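Local coordinates for protein transcriptional regulator, SorC family (Enterococcus faecalis, PDB 2O0M) that probably acts as a SorC-family transcriptional regulator, binding DNA and sensing a carbohydrate effector through its putative sugar-binding domain, at residues D129-T132 with N133-L137; K295-Q298 with E299-Y302; L329-D332 with E333-N337. All blocks are in the same frame, centred on the assembly; numbering follows the deposited sequence.

Contact 1 of 3, residues D129-T132 with N133-L137; sequences DVLT and NTLNL
T134 meets V130 one turn back along helix 122-138, an amphipathic alpha-helix of the putative sugar-binding domain, whose strands form a largely parallel sheet. The carbonyl oxygen of V130 takes two bonds from one residue: T134 N is 2.9 Å from V130 O, and T134 OG1 lies 2.8 Å from V130 O. They arrive from opposite faces of the carbonyl plane, the hydroxyl well above it (41°) and the amide tilted less. The hydroxyl gets there because OG1 sits beside its own backbone N and anti to its carbonyl carbon (chi1 -65°), which turns it back toward the preceding turn and satisfies a buried polar group within the helix itself.

On the buried face, L131 and L135 cross at an angle, L131 CD1 resting 3.8 Å from L135 CG. Their first torsions differ: L131 runs with CG anti to the backbone N (chi1 -177°), whereas CG of L135 stands beside its N, and the two branched ends converge. V240 and C238 of strand 238-245 lie against these leucines, while V130 and T134 pack on I111 of strand 109-113.

The solvent-facing side is polar. N133 N bonds to D129 O at 3.0 Å, and a water bridges the same pair, giving one proton to D129 O and the other to N133 OD1; the water oxygen lies 2.7 Å from N133 OD1.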
loop_
_atom_site.group_PDB
_atom_site.type_symbol
_atom_site.label_atom_id
_atom_site.label_comp_id
_atom_site.label_asym_id
_atom_site.label_seq_id
_atom_site.Cartn_x
_atom_site.Cartn_y
_atom_site.Cartn_z
ATOM N N ASP A 129 14.574 -4.661 2.010
ATOM C CA ASP A 129 15.855 -4.012 1.713
ATOM C C ASP A 129 15.681 -2.903 0.682
ATOM O O ASP A 129 16.196 -1.791 0.848
ATOM C CB ASP A 129 16.871 -5.034 1.174
ATOM C CG ASP A 129 17.526 -5.860 2.265
ATOM O OD1 ASP A 129 17.319 -5.585 3.464
ATOM O OD2 ASP A 129 18.277 -6.792 1.908
ATOM N N VAL A 130 14.944 -3.208 -0.380
ATOM C CA VAL A 130 14.771 -2.273 -1.487
ATOM C C VAL A 130 13.960 -1.074 -1.014
ATOM O O VAL A 130 14.295 0.077 -1.326
ATOM C CB VAL A 130 14.092 -2.950 -2.712
ATOM C CG1 VAL A 130 13.794 -1.935 -3.807
ATOM C CG2 VAL A 130 14.992 -4.068 -3.273
ATOM N N LEU A 131 12.898 -1.316 -0.247
ATOM C CA LEU A 131 12.130 -0.181 0.263
ATOM C C LEU A 131 12.993 0.688 1.173
ATOM O O LEU A 131 12.930 1.919 1.116
ATOM C CB LEU A 131 10.855 -0.608 0.996
ATOM C CG LEU A 131 9.986 0.558 1.492
ATOM C CD1 LEU A 131 9.534 1.403 0.319
ATOM C CD2 LEU A 131 8.794 0.052 2.295
ATOM N N THR A 132 13.798 0.052 2.022
ATOM C CA THR A 132 14.681 0.809 2.908
ATOM C C THR A 132 15.605 1.725 2.088
ATOM O O THR A 132 15.705 2.923 2.345
ATOM C CB THR A 132 15.472 -0.129 3.820
ATOM O OG1 THR A 132 14.550 -0.880 4.609
ATOM C CG2 THR A 132 16.383 0.652 4.758
ATOM N N ASN A 133 16.261 1.166 1.083
ATOM C CA ASN A 133 17.178 1.946 0.254
ATOM C C ASN A 133 16.455 3.059 -0.496
ATOM O O ASN A 133 16.960 4.184 -0.604
ATOM C CB ASN A 133 17.922 1.015 -0.701
ATOM C CG ASN A 133 18.853 0.069 0.035
ATOM O OD1 ASN A 133 19.339 0.379 1.136
ATOM N ND2 ASN A 133 19.111 -1.087 -0.559
ATOM N N THR A 134 15.247 2.749 -0.954
ATOM C CA THR A 134 14.432 3.682 -1.711
ATOM C C THR A 134 13.996 4.864 -0.838
ATOM O O THR A 134 14.157 6.017 -1.223
ATOM C CB THR A 134 13.205 2.961 -2.298
ATOM O OG1 THR A 134 13.645 1.988 -3.263
ATOM C CG2 THR A 134 12.247 3.936 -2.961
ATOM N N LEU A 135 13.453 4.579 0.344
ATOM C CA LEU A 135 13.072 5.646 1.271
ATOM C C LEU A 135 14.286 6.406 1.819
ATOM O O LEU A 135 14.190 7.596 2.085
ATOM C CB LEU A 135 12.215 5.106 2.415
ATOM C CG LEU A 135 10.865 4.490 1.996
ATOM C CD1 LEU A 135 10.113 4.076 3.215
ATOM C CD2 LEU A 135 10.020 5.436 1.141
ATOM N N ASN A 136 15.424 5.742 1.977
ATOM C CA ASN A 136 16.618 6.449 2.431
ATOM C C ASN A 136 17.018 7.514 1.418
ATOM O O ASN A 136 17.400 8.631 1.780
ATOM C CB ASN A 136 17.767 5.469 2.626
ATOM C CG ASN A 136 19.030 6.150 3.107
ATOM O OD1 ASN A 136 18.982 7.007 3.981
ATOM N ND2 ASN A 136 20.164 5.778 2.529
ATOM N N LEU A 137 16.930 7.153 0.143
ATOM C CA LEU A 137 17.217 8.090 -0.949
ATOM C C LEU A 137 16.165 9.197 -1.061
ATOM O O LEU A 137 16.506 10.364 -1.236
ATOM C CB LEU A 137 17.297 7.338 -2.284
ATOM C CG LEU A 137 17.346 8.166 -3.577
ATOM C CD1 LEU A 137 18.702 8.829 -3.713
ATOM C CD2 LEU A 137 17.065 7.321 -4.814
HETATM O O HOH W 1 18.679 -1.904 2.397
#

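Contact 2 of 3, residues K295-Q298 with E299-Y302; sequences KNLQ and EIPY
Residues 295-298 keep helical backbone angles without the regular bonding of an alpha-helix, and the chain leaves this conformation at I300, whose psi of 124° is extended. Two successive i to i+3 bonds join the halves: E299 N to N296 O, long at 3.3 Å, and I300 N to L297 O at 3.0 Å. Both donors stand far above the plane of the carbonyl they address, with C=O...N angles near 120°, a geometry consistent with a short turn of 3-10 character.

L297 and I300 carry the apolar side of the turn. L297 CD2 lies 4.0 Å from I300 CD1, the two side chains meeting obliquely at their ends. In I300, CG1 is beside the backbone N (chi1 -64°), which folds this branch back over the turn to within 3.6 Å of N296 O, so an aliphatic group borders the carbonyl that receives the E299 amide.

E299 lies on the exposed side. Its chain bends at chi2, bringing the carboxylate back alongside Q298, with OE1 3.8 Å from Q298 CB. Water can link the same oxygen to the start of the turn: one molecule lies 2.9 Å from E299 OE1 and also within bonding distance of K295 O, and a second, close to OE1, lies within weak bonding distance of N296 OD1.

The turn ends the loop between strands 283-286 and 302-306, and Y302 is the first residue of the latter strand. L297 and I300 both rest on V239 of the adjoining strand 238-245, Q326 NE2 bonds to the carbonyls of Q298 and I300, and Y302 begins the parallel pairing through its backbone bonds with V239.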
loop_
_atom_site.group_PDB
_atom_site.type_symbol
_atom_site.label_atom_id
_atom_site.label_comp_id
_atom_site.label_asym_id
_atom_site.label_seq_id
_atom_site.Cartn_x
_atom_site.Cartn_y
_atom_site.Cartn_z
ATOM N N LYS A 295 -7.687 10.442 -5.059
ATOM C CA LYS A 295 -7.375 11.651 -5.837
ATOM C C LYS A 295 -6.175 12.420 -5.275
ATOM O O LYS A 295 -5.462 13.108 -6.014
ATOM C CB LYS A 295 -8.592 12.588 -5.940
ATOM C CG LYS A 295 -8.818 13.494 -4.739
ATOM C CD LYS A 295 -9.946 14.485 -4.999
ATOM C CE LYS A 295 -10.151 15.428 -3.828
ATOM N NZ LYS A 295 -11.516 16.034 -3.887
ATOM N N ASN A 296 -5.961 12.323 -3.971
ATOM C CA ASN A 296 -4.901 13.090 -3.326
ATOM C C ASN A 296 -3.533 12.426 -3.413
ATOM O O ASN A 296 -2.528 13.051 -3.088
ATOM C CB ASN A 296 -5.258 13.381 -1.874
ATOM C CG ASN A 296 -6.424 14.362 -1.737
ATOM O OD1 ASN A 296 -6.674 15.198 -2.612
ATOM N ND2 ASN A 296 -7.136 14.261 -0.629
ATOM N N LEU A 297 -3.483 11.170 -3.857
ATOM C CA LEU A 297 -2.182 10.523 -4.073
ATOM C C LEU A 297 -1.329 11.299 -5.056
ATOM O O LEU A 297 -0.113 11.337 -4.907
ATOM C CB LEU A 297 -2.339 9.104 -4.614
ATOM C CG LEU A 297 -2.666 7.978 -3.659
ATOM C CD1 LEU A 297 -2.613 6.681 -4.449
ATOM C CD2 LEU A 297 -1.676 7.937 -2.498
ATOM N N GLN A 298 -1.982 11.907 -6.051
ATOM C CA GLN A 298 -1.312 12.651 -7.138
ATOM C C GLN A 298 -0.381 13.743 -6.613
ATOM O O GLN A 298 0.657 14.025 -7.214
ATOM C CB GLN A 298 -2.357 13.285 -8.071
ATOM C CG GLN A 298 -3.429 12.313 -8.608
ATOM C CD GLN A 298 -2.882 11.294 -9.606
ATOM O OE1 GLN A 298 -3.224 10.102 -9.555
ATOM N NE2 GLN A 298 -2.037 11.763 -10.530
ATOM N N GLU A 299 -0.731 14.337 -5.474
ATOM C CA GLU A 299 0.060 15.428 -4.913
ATOM C C GLU A 299 1.130 14.978 -3.912
ATOM O O GLU A 299 1.898 15.809 -3.437
ATOM C CB GLU A 299 -0.865 16.472 -4.270
ATOM C CG GLU A 299 -1.192 17.681 -5.172
ATOM C CD GLU A 299 -1.681 17.309 -6.563
ATOM O OE1 GLU A 299 -2.810 16.777 -6.687
ATOM O OE2 GLU A 299 -0.940 17.578 -7.539
ATOM N N ILE A 300 1.195 13.683 -3.595
ATOM C CA ILE A 300 2.163 13.192 -2.609
ATOM C C ILE A 300 3.468 12.900 -3.344
ATOM O O ILE A 300 3.462 12.162 -4.316
ATOM C CB ILE A 300 1.633 11.930 -1.891
ATOM C CG1 ILE A 300 0.385 12.294 -1.079
ATOM C CG2 ILE A 300 2.684 11.335 -0.983
ATOM C CD1 ILE A 300 -0.298 11.136 -0.455
ATOM N N PRO A 301 4.594 13.510 -2.908
ATOM C CA PRO A 301 5.843 13.360 -3.671
ATOM C C PRO A 301 6.360 11.938 -3.787
ATOM O O PRO A 301 6.843 11.555 -4.846
ATOM C CB PRO A 301 6.853 14.247 -2.917
ATOM C CG PRO A 301 6.220 14.637 -1.663
ATOM C CD PRO A 301 4.742 14.408 -1.753
ATOM N N TYR A 302 6.239 11.157 -2.715
ATOM C CA TYR A 302 6.918 9.860 -2.642
ATOM C C TYR A 302 5.866 8.757 -2.511
ATOM O O TYR A 302 5.255 8.577 -1.462
ATOM C CB TYR A 302 7.927 9.850 -1.490
ATOM C CG TYR A 302 8.819 11.067 -1.536
ATOM C CD1 TYR A 302 9.603 11.329 -2.652
ATOM C CD2 TYR A 302 8.810 12.001 -0.512
ATOM C CE1 TYR A 302 10.405 12.471 -2.720
ATOM C CE2 TYR A 302 9.609 13.142 -0.567
ATOM C CZ TYR A 302 10.390 13.378 -1.681
ATOM O OH TYR A 302 11.185 14.517 -1.743
HETATM O O HOH W 2 -5.493 15.790 -6.554
HETATM O O HOH W 3 -4.168 16.692 -4.487
#

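Contact 3 of 3, residues L329-D332 with E333-N337; sequences LITD and EAAAN
D332 OD1 is gripped by two backbone amides: A335 N, 3.0 Å away across the contact, and G309 N from a neighbouring loop. The A335 amide meets this oxygen nearly along the C-O axis with an N-H...O angle of 160°. CG of D332 lies between its own N and carbonyl carbon (chi1 58°), a crowded rotamer that swings the carboxylate toward the first turn of the helix. Its other oxygen, OD2, bonds to S117 OG, so both ends of the group are held and its rotation is fixed.

This is an N-cap at a strand-to-helix junction: strand 328-332, flanked by parallel strands in the mixed Rossmann-like sheet, runs straight into helix 333-339, the directions of the short segments 329-332 and 333-337 differing by 97°. The negative carboxylate at the helix N-terminus would be expected to interact well with the helix dipole. The main chain adds the first helical bond, A336 N to D332 O at 3.0 Å, with the donor in the carbonyl plane.

Beside the cap, the methyl of A335 points back at the strand and touches both D332 OD1, at 3.4 Å, and T331 OG1, at 3.3 Å. That threonine hydroxyl is bonded to A307 O of the chain segment following strand 302-306.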
loop_
_atom_site.group_PDB
_atom_site.type_symbol
_atom_site.label_atom_id
_atom_site.label_comp_id
_atom_site.label_asym_id
_atom_site.label_seq_id
_atom_site.Cartn_x
_atom_site.Cartn_y
_atom_site.Cartn_z
ATOM N N LEU A 329 7.546 1.552 -8.579
ATOM C CA LEU A 329 7.011 0.198 -8.439
ATOM C C LEU A 329 8.149 -0.746 -8.079
ATOM O O LEU A 329 9.092 -0.904 -8.856
ATOM C CB LEU A 329 6.329 -0.270 -9.724
ATOM C CG LEU A 329 5.866 -1.735 -9.751
ATOM C CD1 LEU A 329 4.816 -2.011 -8.683
ATOM C CD2 LEU A 329 5.335 -2.109 -11.120
ATOM N N ILE A 330 8.059 -1.350 -6.899
ATOM C CA ILE A 330 8.980 -2.417 -6.489
ATOM C C ILE A 330 8.275 -3.734 -6.771
ATOM O O ILE A 330 7.186 -3.989 -6.258
ATOM C CB ILE A 330 9.344 -2.351 -5.001
ATOM C CG1 ILE A 330 10.003 -1.001 -4.696
ATOM C CG2 ILE A 330 10.250 -3.532 -4.630
ATOM C CD1 ILE A 330 10.250 -0.729 -3.244
ATOM N N THR A 331 8.894 -4.565 -7.595
ATOM C CA THR A 331 8.273 -5.802 -8.024
ATOM C C THR A 331 9.353 -6.864 -8.229
ATOM O O THR A 331 10.521 -6.662 -7.878
ATOM C CB THR A 331 7.440 -5.551 -9.309
ATOM O OG1 THR A 331 6.602 -6.681 -9.594
ATOM C CG2 THR A 331 8.317 -5.196 -10.513
ATOM N N ASP A 332 8.963 -7.993 -8.788
ATOM C CA ASP A 332 9.944 -9.048 -9.047
ATOM C C ASP A 332 9.927 -9.506 -10.493
ATOM O O ASP A 332 9.092 -9.078 -11.286
ATOM C CB ASP A 332 9.810 -10.207 -8.054
ATOM C CG ASP A 332 8.438 -10.853 -8.052
ATOM O OD1 ASP A 332 7.683 -10.703 -9.029
ATOM O OD2 ASP A 332 8.125 -11.538 -7.052
ATOM N N GLU A 333 10.900 -10.347 -10.829
ATOM C CA GLU A 333 11.045 -10.853 -12.182
ATOM C C GLU A 333 9.808 -11.614 -12.617
ATOM O O GLU A 333 9.400 -11.534 -13.768
ATOM C CB GLU A 333 12.259 -11.785 -12.292
ATOM C CG GLU A 333 13.607 -11.086 -12.295
ATOM C CD GLU A 333 14.760 -12.048 -12.606
ATOM O OE1 GLU A 333 14.983 -12.994 -11.819
ATOM O OE2 GLU A 333 15.445 -11.861 -13.639
ATOM N N ALA A 334 9.215 -12.370 -11.704
ATOM C CA ALA A 334 8.072 -13.194 -12.072
ATOM C C ALA A 334 6.901 -12.324 -12.530
ATOM O O ALA A 334 6.260 -12.610 -13.541
ATOM C CB ALA A 334 7.681 -14.091 -10.942
ATOM N N ALA A 335 6.650 -11.236 -11.814
ATOM C CA ALA A 335 5.579 -10.322 -12.205
ATOM C C ALA A 335 5.913 -9.598 -13.511
ATOM O O ALA A 335 5.086 -9.536 -14.417
ATOM C CB ALA A 335 5.305 -9.317 -11.100
ATOM N N ALA A 336 7.126 -9.069 -13.594
ATOM C CA ALA A 336 7.568 -8.318 -14.759
ATOM C C ALA A 336 7.551 -9.167 -16.030
ATOM O O ALA A 336 7.025 -8.733 -17.051
ATOM C CB ALA A 336 8.960 -7.741 -14.519
ATOM N N ASN A 337 8.141 -10.359 -15.980
ATOM C CA ASN A 337 8.142 -11.247 -17.151
ATOM C C ASN A 337 6.719 -11.521 -17.649
ATOM O O ASN A 337 6.467 -11.534 -18.850
ATOM C CB ASN A 337 8.842 -12.579 -16.850
ATOM C CG ASN A 337 10.351 -12.446 -16.719
ATOM O OD1 ASN A 337 10.965 -11.510 -17.240
ATOM N ND2 ASN A 337 10.961 -13.408 -16.032
#

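How the contacts relate
Contacts 1 and 3 touch directly: I330, on the strand that leads into the N-cap of contact 3, places CD1 3.8 Å from V130 CG1 of contact 1, so helix 122-138 packs on strand 328-332. Their centres are nevertheless about 17 Å apart; the cap sits at the C-terminal end of the strand, two residues past I330. Contact 2 touches neither, its nearest atoms being about 6 Å from contact 1 and about 10 Å from contact 3. Its connection runs through the sheet: it opens strand 302-306, which pairs in parallel with strand 328-332 and with strand 238-245, which the leucines of contact 1 also touch. All three fall within the putative sugar-binding domain.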